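B-agarase (Agarivorans gilvus, PDB 5Z6P) hydrolyses agarose as a beta-agarase of glycoside hydrolase family 50, probably cutting the beta-1,4 linkages of the polysaccharide. Local coordinates at residues Q236-H239 with E243-E246; Y364-D369 with L402-G407; L674-F679 with V742-M747; W428-L433 with I734-I739. One frame throughout, in Å; residues are numbered along the deposited sequence.

Contact 1: residues Q236-H239 with E243-E246; sequences QKIH and ELAE
E243 is extended throughout, its chi1 of -165° putting CG opposite the backbone N, and carries its carboxylate from the first turn of a helix back to H239, whose CG stands beside its own backbone N and turns the imidazole to run alongside the glutamate. The two side chains point the same way, and ring and carboxylate planes are only 21° apart. One oxygen takes both direct bonds. H239 ND1 donates over 2.7 Å to the syn lone pair of E243 OE2, with the acceptor tilted slightly from the ring plane. H239 N donates to the same E243 OE2 at 2.8 Å, almost in line with the C-O bond, and its N-H...O angle is 148°. Backbone and side chain of one residue are thus held by a single atom, which fixes the ring's rotation. This His-carboxylate pair ties the end of the connection after strand 199-210 to the beginning of helix 241-255, where S240 OG also bonds E243 N. The other ring nitrogen, H239 NE2, is bonded to E233, so the imidazole lies between two carboxylates, which would tend to stabilise its protonated form. A water joins E243 OE1 to K237 O by two weak bonds, each 3.4 Å. Beside the polar group, I238 packs on the helix: its CG2 meets L244 CB at 3.9 Å, while its CD1 lies 3.9 Å from L244 CA, the two side chains crossing at about a right angle. L244 in turn leans on R404 and K405 of helix 397-406.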
loop_
_atom_site.group_PDB
_atom_site.type_symbol
_atom_site.label_atom_id
_atom_site.label_comp_id
_atom_site.label_asym_id
_atom_site.label_seq_id
_atom_site.Cartn_x
_atom_site.Cartn_y
_atom_site.Cartn_z
ATOM N N GLN A 236 -18.347 1.252 -17.657
ATOM C CA GLN A 236 -18.154 2.692 -17.753
ATOM C C GLN A 236 -16.992 3.071 -18.671
ATOM O O GLN A 236 -16.474 4.178 -18.594
ATOM C CB GLN A 236 -17.971 3.296 -16.349
ATOM C CG GLN A 236 -19.225 3.168 -15.471
ATOM C CD GLN A 236 -19.068 3.830 -14.112
ATOM O OE1 GLN A 236 -18.716 3.182 -13.133
ATOM N NE2 GLN A 236 -19.323 5.119 -14.054
ATOM N N LYS A 237 -16.603 2.163 -19.558
ATOM C CA LYS A 237 -15.567 2.478 -20.551
ATOM C C LYS A 237 -15.981 3.636 -21.483
ATOM O O LYS A 237 -17.140 3.754 -21.859
ATOM C CB LYS A 237 -15.217 1.234 -21.370
ATOM C CG LYS A 237 -14.188 1.490 -22.438
ATOM C CD LYS A 237 -13.781 0.221 -23.124
ATOM C CE LYS A 237 -12.852 0.517 -24.270
ATOM N NZ LYS A 237 -12.340 -0.717 -24.885
ATOM N N ILE A 238 -15.025 4.505 -21.811
ATOM C CA ILE A 238 -15.247 5.618 -22.736
ATOM C C ILE A 238 -14.836 5.221 -24.152
ATOM O O ILE A 238 -13.710 4.776 -24.363
ATOM C CB ILE A 238 -14.457 6.887 -22.310
ATOM C CG1 ILE A 238 -15.055 7.512 -21.040
ATOM C CG2 ILE A 238 -14.431 7.913 -23.424
ATOM C CD1 ILE A 238 -16.414 8.112 -21.221
ATOM N N HIS A 239 -15.734 5.401 -25.120
ATOM C CA HIS A 239 -15.481 4.960 -26.505
ATOM C C HIS A 239 -15.195 6.068 -27.510
ATOM O O HIS A 239 -14.781 5.786 -28.625
ATOM C CB HIS A 239 -16.660 4.134 -27.023
ATOM C CG HIS A 239 -17.037 3.000 -26.122
ATOM N ND1 HIS A 239 -18.006 3.117 -25.151
ATOM C CD2 HIS A 239 -16.563 1.737 -26.035
ATOM C CE1 HIS A 239 -18.124 1.969 -24.510
ATOM N NE2 HIS A 239 -17.256 1.115 -25.024
ATOM N N GLU A 243 -18.765 10.593 -26.501
ATOM C CA GLU A 243 -19.265 9.920 -25.311
ATOM C C GLU A 243 -18.605 10.519 -24.077
ATOM O O GLU A 243 -19.249 10.727 -23.054
ATOM C CB GLU A 243 -19.024 8.407 -25.369
ATOM C CG GLU A 243 -19.848 7.662 -24.318
ATOM C CD GLU A 243 -19.574 6.178 -24.251
ATOM O OE1 GLU A 243 -20.420 5.453 -23.701
ATOM O OE2 GLU A 243 -18.526 5.722 -24.729
ATOM N N LEU A 244 -17.317 10.822 -24.190
ATOM C CA LEU A 244 -16.619 11.525 -23.128
ATOM C C LEU A 244 -17.328 12.836 -22.763
ATOM O O LEU A 244 -17.480 13.139 -21.587
ATOM C CB LEU A 244 -15.164 11.783 -23.528
ATOM C CG LEU A 244 -14.251 12.479 -22.521
ATOM C CD1 LEU A 244 -14.306 11.758 -21.182
ATOM C CD2 LEU A 244 -12.846 12.520 -23.053
ATOM N N ALA A 245 -17.799 13.590 -23.753
ATOM C CA ALA A 245 -18.458 14.868 -23.466
ATOM C C ALA A 245 -19.853 14.693 -22.875
ATOM O O ALA A 245 -20.272 15.491 -22.053
ATOM C CB ALA A 245 -18.531 15.730 -24.719
ATOM N N GLU A 246 -20.565 13.661 -23.315
ATOM C CA GLU A 246 -21.883 13.321 -22.779
ATOM C C GLU A 246 -21.819 12.964 -21.297
ATOM O O GLU A 246 -22.592 13.466 -20.479
ATOM C CB GLU A 246 -22.479 12.134 -23.539
ATOM C CG GLU A 246 -23.093 12.443 -24.899
ATOM C CD GLU A 246 -23.540 11.176 -25.623
ATOM O OE1 GLU A 246 -24.224 10.336 -24.995
ATOM O OE2 GLU A 246 -23.206 11.015 -26.818
HETATM O O HOH W 1 -20.053 4.676 -20.460
#

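Contact 2: residues Y364-D369 with L402-G407; sequences YQWLPD and LQRKYG
W366 and R404 reach toward each other from opposite directions and meet where one terminal nitrogen of the guanidinium stands over the indole. The tight part is very small: R404 NH2 is 3.3 Å from W366 CZ3 and 3.5 Å from W366 CH2, sitting above the six-membered ring but displaced toward its rim. The guanidinium does not lie flat on the indole; the planes are 49° apart, so a single amino group makes the approach and the rest of the head tips off the ring. The arginine spans the gap with a chain extended from CG to NE, while a trans first torsion in W366 (chi1 177°) swings the indole out toward the helix. The opposite face of the ring is backed by its own segment, P368 N lying 3.6 Å above the plane, and Y395 of strand 388-395 also packs on the tryptophan. The arrangement joins the irregular connection after helix 353-361 to the last turns of helix 397-406, which ends as G407 N bonds to Q403 O at 2.8 Å and G407 leaves helical geometry. The backbones stay far apart, and only these two side chains bridge them, burying 78 Å²; on the loose side, Q365 and D369 are exposed to solvent. R404 is steadied from outside the contact, its NH1 bonding to the backbone O of R225 and to N401 OD1. One residue further along, K405 forms a salt bridge with D741.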
loop_
_atom_site.group_PDB
_atom_site.type_symbol
_atom_site.label_atom_id
_atom_site.label_comp_id
_atom_site.label_asym_id
_atom_site.label_seq_id
_atom_site.Cartn_x
_atom_site.Cartn_y
_atom_site.Cartn_z
ATOM N N TYR A 364 0.729 0.855 -27.330
ATOM C CA TYR A 364 -0.123 2.025 -27.490
ATOM C C TYR A 364 -0.665 2.162 -28.909
ATOM O O TYR A 364 0.090 2.252 -29.877
ATOM C CB TYR A 364 0.631 3.300 -27.084
ATOM C CG TYR A 364 1.182 3.237 -25.679
ATOM C CD1 TYR A 364 0.357 3.438 -24.578
ATOM C CD2 TYR A 364 2.524 2.951 -25.449
ATOM C CE1 TYR A 364 0.854 3.374 -23.289
ATOM C CE2 TYR A 364 3.031 2.870 -24.154
ATOM C CZ TYR A 364 2.189 3.082 -23.082
ATOM O OH TYR A 364 2.686 3.016 -21.801
ATOM N N GLN A 365 -1.987 2.162 -29.016
ATOM C CA GLN A 365 -2.661 2.444 -30.273
ATOM C C GLN A 365 -2.484 3.905 -30.677
ATOM O O GLN A 365 -2.417 4.218 -31.857
ATOM C CB GLN A 365 -4.151 2.123 -30.175
ATOM C CG GLN A 365 -4.498 0.658 -30.114
ATOM C CD GLN A 365 -6.002 0.426 -30.066
ATOM O OE1 GLN A 365 -6.768 1.284 -29.626
ATOM N NE2 GLN A 365 -6.429 -0.737 -30.512
ATOM N N TRP A 366 -2.432 4.798 -29.694
ATOM C CA TRP A 366 -2.239 6.216 -29.968
ATOM C C TRP A 366 -1.316 6.912 -28.975
ATOM O O TRP A 366 -1.465 6.787 -27.760
ATOM C CB TRP A 366 -3.576 6.941 -29.987
ATOM C CG TRP A 366 -3.461 8.417 -30.195
ATOM C CD1 TRP A 366 -3.408 9.072 -31.393
ATOM C CD2 TRP A 366 -3.407 9.432 -29.182
ATOM N NE1 TRP A 366 -3.314 10.426 -31.186
ATOM C CE2 TRP A 366 -3.310 10.673 -29.838
ATOM C CE3 TRP A 366 -3.417 9.411 -27.781
ATOM C CZ2 TRP A 366 -3.231 11.880 -29.145
ATOM C CZ3 TRP A 366 -3.343 10.604 -27.102
ATOM C CH2 TRP A 366 -3.249 11.825 -27.787
ATOM N N LEU A 367 -0.343 7.628 -29.525
ATOM C CA LEU A 367 0.416 8.624 -28.796
ATOM C C LEU A 367 0.449 9.852 -29.702
ATOM O O LEU A 367 0.520 9.714 -30.916
ATOM C CB LEU A 367 1.815 8.115 -28.447
ATOM C CG LEU A 367 1.803 7.110 -27.288
ATOM C CD1 LEU A 367 3.136 6.432 -27.139
ATOM C CD2 LEU A 367 1.411 7.807 -26.009
ATOM N N PRO A 368 0.364 11.054 -29.122
ATOM C CA PRO A 368 0.246 12.234 -29.981
ATOM C C PRO A 368 1.515 12.543 -30.778
ATOM O O PRO A 368 2.623 12.319 -30.291
ATOM C CB PRO A 368 -0.043 13.362 -28.992
ATOM C CG PRO A 368 0.585 12.893 -27.696
ATOM C CD PRO A 368 0.351 11.402 -27.689
ATOM N N ASP A 369 1.324 13.030 -32.001
ATOM C CA ASP A 369 2.386 13.694 -32.741
ATOM C C ASP A 369 2.948 14.813 -31.887
ATOM O O ASP A 369 2.231 15.404 -31.093
ATOM C CB ASP A 369 1.873 14.258 -34.070
ATOM C CG ASP A 369 1.420 13.179 -35.025
ATOM O OD1 ASP A 369 1.819 12.007 -34.842
ATOM O OD2 ASP A 369 0.670 13.506 -35.969
ATOM N N LEU A 402 -8.160 15.102 -19.248
ATOM C CA LEU A 402 -8.588 16.361 -18.669
ATOM C C LEU A 402 -8.721 17.452 -19.749
ATOM O O LEU A 402 -9.703 18.200 -19.780
ATOM C CB LEU A 402 -7.622 16.811 -17.579
ATOM C CG LEU A 402 -7.528 15.929 -16.332
ATOM C CD1 LEU A 402 -6.709 16.633 -15.253
ATOM C CD2 LEU A 402 -8.914 15.550 -15.815
ATOM N N GLN A 403 -7.731 17.541 -20.633
ATOM C CA GLN A 403 -7.770 18.538 -21.693
ATOM C C GLN A 403 -8.908 18.246 -22.688
ATOM O O GLN A 403 -9.635 19.155 -23.082
ATOM C CB GLN A 403 -6.427 18.617 -22.422
ATOM C CG GLN A 403 -6.396 19.715 -23.467
ATOM C CD GLN A 403 -5.017 19.991 -24.003
ATOM O OE1 GLN A 403 -4.037 19.391 -23.571
ATOM N NE2 GLN A 403 -4.933 20.910 -24.956
ATOM N N ARG A 404 -9.059 16.980 -23.060
ATOM C CA ARG A 404 -10.176 16.538 -23.889
ATOM C C ARG A 404 -11.515 16.922 -23.278
ATOM O O ARG A 404 -12.410 17.391 -23.973
ATOM C CB ARG A 404 -10.134 15.023 -24.097
ATOM C CG ARG A 404 -9.022 14.542 -25.024
ATOM C CD ARG A 404 -9.019 13.037 -25.081
ATOM N NE ARG A 404 -8.205 12.533 -26.170
ATOM C CZ ARG A 404 -7.311 11.560 -26.044
ATOM N NH1 ARG A 404 -7.099 10.993 -24.863
ATOM N NH2 ARG A 404 -6.616 11.158 -27.100
ATOM N N LYS A 405 -11.635 16.736 -21.968
ATOM C CA LYS A 405 -12.902 16.975 -21.277
ATOM C C LYS A 405 -13.237 18.447 -21.084
ATOM O O LYS A 405 -14.389 18.848 -21.219
ATOM C CB LYS A 405 -12.899 16.298 -19.905
ATOM C CG LYS A 405 -13.078 14.794 -19.944
ATOM C CD LYS A 405 -13.119 14.202 -18.545
ATOM C CE LYS A 405 -14.067 14.973 -17.642
ATOM N NZ LYS A 405 -14.493 14.133 -16.486
ATOM N N TYR A 406 -12.225 19.239 -20.752
ATOM C CA TYR A 406 -12.446 20.573 -20.223
ATOM C C TYR A 406 -11.733 21.698 -20.974
ATOM O O TYR A 406 -11.915 22.866 -20.645
ATOM C CB TYR A 406 -11.979 20.650 -18.763
ATOM C CG TYR A 406 -12.685 19.783 -17.752
ATOM C CD1 TYR A 406 -14.070 19.637 -17.744
ATOM C CD2 TYR A 406 -11.954 19.132 -16.771
ATOM C CE1 TYR A 406 -14.689 18.849 -16.805
ATOM C CE2 TYR A 406 -12.565 18.350 -15.830
ATOM C CZ TYR A 406 -13.922 18.207 -15.844
ATOM O OH TYR A 406 -14.487 17.415 -14.889
ATOM N N GLY A 407 -10.887 21.360 -21.937
ATOM C CA GLY A 407 -9.973 22.348 -22.484
ATOM C C GLY A 407 -10.320 22.912 -23.846
ATOM O O GLY A 407 -9.470 23.498 -24.510
#

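Contact 3: residues L674-F679 with V742-M747; sequences LDSGFF and VPYQPM
S676 and Y744 bring their hydroxyls together, S676 OG lying 3.2 Å from Y744 OH, a possible but long hydrogen bond. The serine approaches at the edge of the tyrosine ring, S676 CB lying 3.9 Å from Y744 CE1 and close to the ring plane. F678 adds a looser touch, its CE1 4.1 Å from Y744 OH as the two aromatic side chains cross obliquely. In the next shell, D719 OD2 bonds Y744 OH and is the stronger partner of the phenol, while the other oxygen of D719 holds G735 N. R692 of helix 689-704 makes a cation-pi contact with the tyrosine ring, and N733 packs on both S676 and Y744. Farther out, the backbone sets the two residues in a turn and at a helix start. S676 lies in a type I turn from L674 to G677, closed by a weak G677 N to L674 O bond of 3.4 Å, and G677 adopts positive phi (87°). Y744 occupies the N-cap position of helix 745-762. Beyond the turn, F679 stacks on Y153 and meets W164 edge-to-face, both within the agarase CBM-like region. All three touching residues are buried, and the bond of Y744 OH to D719 OD2 is what satisfies the phenol and directs the tyrosine, with the serine hydroxyl close by and at most a second, weaker partner.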
loop_
_atom_site.group_PDB
_atom_site.type_symbol
_atom_site.label_atom_id
_atom_site.label_comp_id
_atom_site.label_asym_id
_atom_site.label_seq_id
_atom_site.Cartn_x
_atom_site.Cartn_y
_atom_site.Cartn_z
ATOM N N LEU A 674 -10.391 -6.775 -11.601
ATOM C CA LEU A 674 -9.784 -6.951 -12.913
ATOM C C LEU A 674 -10.801 -6.786 -14.032
ATOM O O LEU A 674 -10.481 -7.010 -15.189
ATOM C CB LEU A 674 -9.117 -8.329 -13.029
ATOM C CG LEU A 674 -7.942 -8.654 -12.104
ATOM C CD1 LEU A 674 -7.520 -10.100 -12.247
ATOM C CD2 LEU A 674 -6.793 -7.717 -12.374
ATOM N N ASP A 675 -12.028 -6.400 -13.693
ATOM C CA ASP A 675 -13.069 -6.317 -14.701
ATOM C C ASP A 675 -13.105 -4.955 -15.401
ATOM O O ASP A 675 -13.961 -4.719 -16.238
ATOM C CB ASP A 675 -14.449 -6.659 -14.089
ATOM C CG ASP A 675 -14.890 -5.671 -13.012
ATOM O OD1 ASP A 675 -14.016 -5.035 -12.406
ATOM O OD2 ASP A 675 -16.117 -5.528 -12.771
ATOM N N SER A 676 -12.178 -4.058 -15.087
ATOM C CA SER A 676 -12.071 -2.828 -15.875
ATOM C C SER A 676 -10.812 -2.871 -16.734
ATOM O O SER A 676 -10.292 -1.849 -17.133
ATOM C CB SER A 676 -12.092 -1.578 -14.984
ATOM O OG SER A 676 -10.998 -1.539 -14.083
ATOM N N GLY A 677 -10.328 -4.079 -16.997
ATOM C CA GLY A 677 -9.299 -4.297 -17.991
ATOM C C GLY A 677 -7.866 -4.146 -17.530
ATOM O O GLY A 677 -6.988 -3.941 -18.340
ATOM N N PHE A 678 -7.645 -4.266 -16.225
ATOM C CA PHE A 678 -6.323 -4.138 -15.627
ATOM C C PHE A 678 -5.639 -5.488 -15.587
ATOM O O PHE A 678 -6.286 -6.511 -15.722
ATOM C CB PHE A 678 -6.436 -3.541 -14.204
ATOM C CG PHE A 678 -6.507 -2.054 -14.193
ATOM C CD1 PHE A 678 -7.613 -1.400 -14.703
ATOM C CD2 PHE A 678 -5.448 -1.304 -13.707
ATOM C CE1 PHE A 678 -7.667 -0.025 -14.728
ATOM C CE2 PHE A 678 -5.483 0.068 -13.727
ATOM C CZ PHE A 678 -6.596 0.720 -14.238
ATOM N N PHE A 679 -4.331 -5.490 -15.411
ATOM C CA PHE A 679 -3.589 -6.724 -15.268
ATOM C C PHE A 679 -3.299 -7.082 -13.808
ATOM O O PHE A 679 -2.799 -8.154 -13.524
ATOM C CB PHE A 679 -2.271 -6.645 -16.040
ATOM C CG PHE A 679 -2.439 -6.336 -17.502
ATOM C CD1 PHE A 679 -2.970 -7.284 -18.367
ATOM C CD2 PHE A 679 -2.050 -5.110 -18.017
ATOM C CE1 PHE A 679 -3.125 -7.009 -19.724
ATOM C CE2 PHE A 679 -2.193 -4.831 -19.379
ATOM C CZ PHE A 679 -2.742 -5.781 -20.229
ATOM N N VAL A 742 -13.420 9.093 -15.244
ATOM C CA VAL A 742 -14.794 8.705 -14.968
ATOM C C VAL A 742 -14.902 7.995 -13.612
ATOM O O VAL A 742 -14.323 6.937 -13.423
ATOM C CB VAL A 742 -15.375 7.777 -16.054
ATOM C CG1 VAL A 742 -16.806 7.397 -15.706
ATOM C CG2 VAL A 742 -15.319 8.434 -17.417
ATOM N N PRO A 743 -15.679 8.564 -12.677
ATOM C CA PRO A 743 -15.878 7.932 -11.363
ATOM C C PRO A 743 -16.527 6.543 -11.440
ATOM O O PRO A 743 -17.577 6.404 -12.053
ATOM C CB PRO A 743 -16.795 8.917 -10.642
ATOM C CG PRO A 743 -16.550 10.230 -11.322
ATOM C CD PRO A 743 -16.349 9.871 -12.765
ATOM N N TYR A 744 -15.881 5.532 -10.859
ATOM C CA TYR A 744 -16.472 4.211 -10.743
ATOM C C TYR A 744 -17.714 4.307 -9.855
ATOM O O TYR A 744 -17.631 4.746 -8.711
ATOM C CB TYR A 744 -15.478 3.202 -10.164
ATOM C CG TYR A 744 -14.339 2.792 -11.091
ATOM C CD1 TYR A 744 -14.551 1.888 -12.120
ATOM C CD2 TYR A 744 -13.056 3.289 -10.915
ATOM C CE1 TYR A 744 -13.527 1.492 -12.957
ATOM C CE2 TYR A 744 -12.010 2.897 -11.748
ATOM C CZ TYR A 744 -12.258 2.000 -12.772
ATOM O OH TYR A 744 -11.251 1.603 -13.599
ATOM N N GLN A 745 -18.865 3.897 -10.370
ATOM C CA GLN A 745 -20.115 4.178 -9.660
ATOM C C GLN A 745 -20.260 3.471 -8.304
ATOM O O GLN A 745 -20.728 4.086 -7.355
ATOM C CB GLN A 745 -21.321 3.841 -10.535
ATOM C CG GLN A 745 -22.608 4.487 -10.035
ATOM C CD GLN A 745 -22.484 5.987 -9.881
ATOM O OE1 GLN A 745 -22.082 6.688 -10.806
ATOM N NE2 GLN A 745 -22.826 6.489 -8.707
ATOM N N PRO A 746 -19.878 2.185 -8.204
ATOM C CA PRO A 746 -20.024 1.593 -6.869
ATOM C C PRO A 746 -19.064 2.188 -5.819
ATOM O O PRO A 746 -19.390 2.128 -4.648
ATOM C CB PRO A 746 -19.716 0.108 -7.100
ATOM C CG PRO A 746 -19.903 -0.102 -8.581
ATOM C CD PRO A 746 -19.465 1.184 -9.203
ATOM N N MET A 747 -17.925 2.750 -6.229
ATOM C CA MET A 747 -17.036 3.403 -5.269
ATOM C C MET A 747 -17.706 4.667 -4.755
ATOM O O MET A 747 -17.787 4.885 -3.547
ATOM C CB MET A 747 -15.662 3.727 -5.886
ATOM C CG MET A 747 -14.887 2.506 -6.336
ATOM S SD MET A 747 -14.670 1.243 -5.066
ATOM C CE MET A 747 -13.467 2.068 -3.997
#

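Contact 4: residues W428-L433 with I734-I739; sequences WGFTCL and IGFVSI
F736 is the ring that W428 and F430 share, and the two meet it in quite different ways. W428 lies nearly parallel to it, the planes 28° apart, but the rings are slid past each other until they barely overlap: the centroid of the tryptophan's six-membered ring is 5.9 Å from that of F736, and the closest atoms are W428 CZ3 and F736 CD2 at 3.7 Å. F430 comes from the opposite direction and turns its edge to the face of F736 in an offset edge-to-face pair, planes at 68° and centroids 5.7 Å apart. Its leading atom is F430 CZ, 3.9 Å from F736 CZ. F736 has an unusual chi1 of -103°, away from the staggered positions, which turns its ring against both. F430 CE2 also lies at the edge of the indole, in its plane, so the three rings form a triangle. V737 adds a lighter touch, its CG1 at the indole edge 4.2 Å from W428 CH2. The cluster joins the end of helix 413-428 to the connection between strand 709-714 and helix 745-762; L305 of strand 299-305 touches F430 and F736, while V748 and A751 of the final helix pack on W428 and F430. Strands 299-305 and 709-714 run side by side, consistent with the closing seam of the (beta/alpha)8 barrel known from clan GH-A glycosidases. With apolar carbons alone meeting here, cohesion rests on dispersion and on the weak electrostatics of the edge-to-face pair.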
loop_
_atom_site.group_PDB
_atom_site.type_symbol
_atom_site.label_atom_id
_atom_site.label_comp_id
_atom_site.label_asym_id
_atom_site.label_seq_id
_atom_site.Cartn_x
_atom_site.Cartn_y
_atom_site.Cartn_z
ATOM N N TRP A 428 -19.776 13.624 -2.761
ATOM C CA TRP A 428 -19.625 12.245 -2.315
ATOM C C TRP A 428 -19.619 12.117 -0.783
ATOM O O TRP A 428 -19.739 11.017 -0.239
ATOM C CB TRP A 428 -18.330 11.658 -2.891
ATOM C CG TRP A 428 -18.262 11.714 -4.394
ATOM C CD1 TRP A 428 -19.274 12.074 -5.259
ATOM C CD2 TRP A 428 -17.134 11.396 -5.214
ATOM N NE1 TRP A 428 -18.832 11.995 -6.561
ATOM C CE2 TRP A 428 -17.522 11.585 -6.564
ATOM C CE3 TRP A 428 -15.825 10.974 -4.943
ATOM C CZ2 TRP A 428 -16.659 11.360 -7.632
ATOM C CZ3 TRP A 428 -14.965 10.758 -6.009
ATOM C CH2 TRP A 428 -15.385 10.948 -7.338
ATOM N N GLY A 429 -19.470 13.245 -0.100
ATOM C CA GLY A 429 -19.516 13.272 1.351
ATOM C C GLY A 429 -18.182 13.272 2.088
ATOM O O GLY A 429 -18.158 13.307 3.315
ATOM N N PHE A 430 -17.069 13.232 1.354
ATOM C CA PHE A 430 -15.770 13.177 2.014
ATOM C C PHE A 430 -15.551 14.463 2.763
ATOM O O PHE A 430 -15.963 15.513 2.300
ATOM C CB PHE A 430 -14.634 12.947 1.018
ATOM C CG PHE A 430 -14.549 11.545 0.517
ATOM C CD1 PHE A 430 -14.335 10.492 1.394
ATOM C CD2 PHE A 430 -14.693 11.271 -0.838
ATOM C CE1 PHE A 430 -14.251 9.202 0.927
ATOM C CE2 PHE A 430 -14.609 9.979 -1.307
ATOM C CZ PHE A 430 -14.400 8.942 -0.427
ATOM N N THR A 431 -14.926 14.371 3.934
ATOM C CA THR A 431 -14.702 15.539 4.769
ATOM C C THR A 431 -13.319 16.152 4.604
ATOM O O THR A 431 -12.978 17.125 5.292
ATOM C CB THR A 431 -14.899 15.195 6.263
ATOM O OG1 THR A 431 -14.185 13.997 6.576
ATOM C CG2 THR A 431 -16.397 14.996 6.564
ATOM N N CYS A 432 -12.521 15.574 3.710
ATOM C CA CYS A 432 -11.203 16.124 3.421
ATOM C C CYS A 432 -10.639 15.679 2.096
ATOM O O CYS A 432 -11.141 14.766 1.460
ATOM C CB CYS A 432 -10.187 15.734 4.504
ATOM S SG CYS A 432 -9.641 14.014 4.387
ATOM N N LEU A 433 -9.560 16.359 1.729
ATOM C CA LEU A 433 -8.605 15.922 0.741
ATOM C C LEU A 433 -7.458 15.278 1.517
ATOM O O LEU A 433 -6.969 15.861 2.491
ATOM C CB LEU A 433 -8.106 17.106 -0.096
ATOM C CG LEU A 433 -9.182 18.006 -0.729
ATOM C CD1 LEU A 433 -8.562 19.217 -1.416
ATOM C CD2 LEU A 433 -10.004 17.210 -1.701
ATOM N N ILE A 734 -7.167 0.675 -8.691
ATOM C CA ILE A 734 -7.497 1.135 -7.336
ATOM C C ILE A 734 -8.136 2.513 -7.253
ATOM O O ILE A 734 -8.418 3.004 -6.177
ATOM C CB ILE A 734 -6.243 1.146 -6.438
ATOM C CG1 ILE A 734 -5.132 2.001 -7.073
ATOM C CG2 ILE A 734 -5.802 -0.270 -6.173
ATOM C CD1 ILE A 734 -4.035 2.400 -6.112
ATOM N N GLY A 735 -8.387 3.138 -8.391
ATOM C CA GLY A 735 -8.915 4.475 -8.365
ATOM C C GLY A 735 -10.390 4.592 -8.018
ATOM O O GLY A 735 -11.172 3.656 -8.193
ATOM N N PHE A 736 -10.755 5.765 -7.528
ATOM C CA PHE A 736 -12.147 6.192 -7.516
ATOM C C PHE A 736 -12.596 6.617 -8.907
ATOM O O PHE A 736 -13.768 6.470 -9.250
ATOM C CB PHE A 736 -12.363 7.326 -6.522
ATOM C CG PHE A 736 -13.007 6.872 -5.254
ATOM C CD1 PHE A 736 -12.333 6.022 -4.396
ATOM C CD2 PHE A 736 -14.303 7.257 -4.939
ATOM C CE1 PHE A 736 -12.931 5.577 -3.235
ATOM C CE2 PHE A 736 -14.910 6.818 -3.786
ATOM C CZ PHE A 736 -14.226 5.976 -2.929
ATOM N N VAL A 737 -11.657 7.131 -9.699
ATOM C CA VAL A 737 -11.945 7.494 -11.082
ATOM C C VAL A 737 -11.032 6.752 -12.054
ATOM O O VAL A 737 -9.907 6.420 -11.724
ATOM C CB VAL A 737 -11.832 9.010 -11.310
ATOM C CG1 VAL A 737 -12.671 9.760 -10.302
ATOM C CG2 VAL A 737 -10.385 9.491 -11.269
ATOM N N SER A 738 -11.535 6.479 -13.253
ATOM C CA SER A 738 -10.722 5.823 -14.270
ATOM C C SER A 738 -9.644 6.753 -14.803
ATOM O O SER A 738 -9.573 7.917 -14.441
ATOM C CB SER A 738 -11.583 5.342 -15.439
ATOM O OG SER A 738 -12.077 6.456 -16.147
ATOM N N ILE A 739 -8.836 6.231 -15.710
ATOM C CA ILE A 739 -7.809 7.033 -16.359
ATOM C C ILE A 739 -8.455 8.045 -17.320
ATOM O O ILE A 739 -7.816 9.015 -17.733
ATOM C CB ILE A 739 -6.786 6.131 -17.101
ATOM C CG1 ILE A 739 -5.475 6.884 -17.361
ATOM C CG2 ILE A 739 -7.387 5.543 -18.377
ATOM C CD1 ILE A 739 -4.715 7.168 -16.132
#

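How the contacts relate
Contacts 1, 3 and 4 are buried, whereas contact 2 lies at the surface. Contacts 3 and 4 share the chain around helix 745-762: their segments alternate along the sequence, and Y744 N probably bonds F736 O, so the two probably share a backbone link. Contact 1 reaches the same region through Q236, whose amide probably bonds Q745 N and P743 O, and meets contact 2 where helices 241-255 and 397-406 pack together. Chemistry follows position: shared-acceptor hydrogen bonds at a helix start, one arginine nitrogen over an indole at the periphery, and aromatic rings meeting through carbon alone nearest the chain's centre.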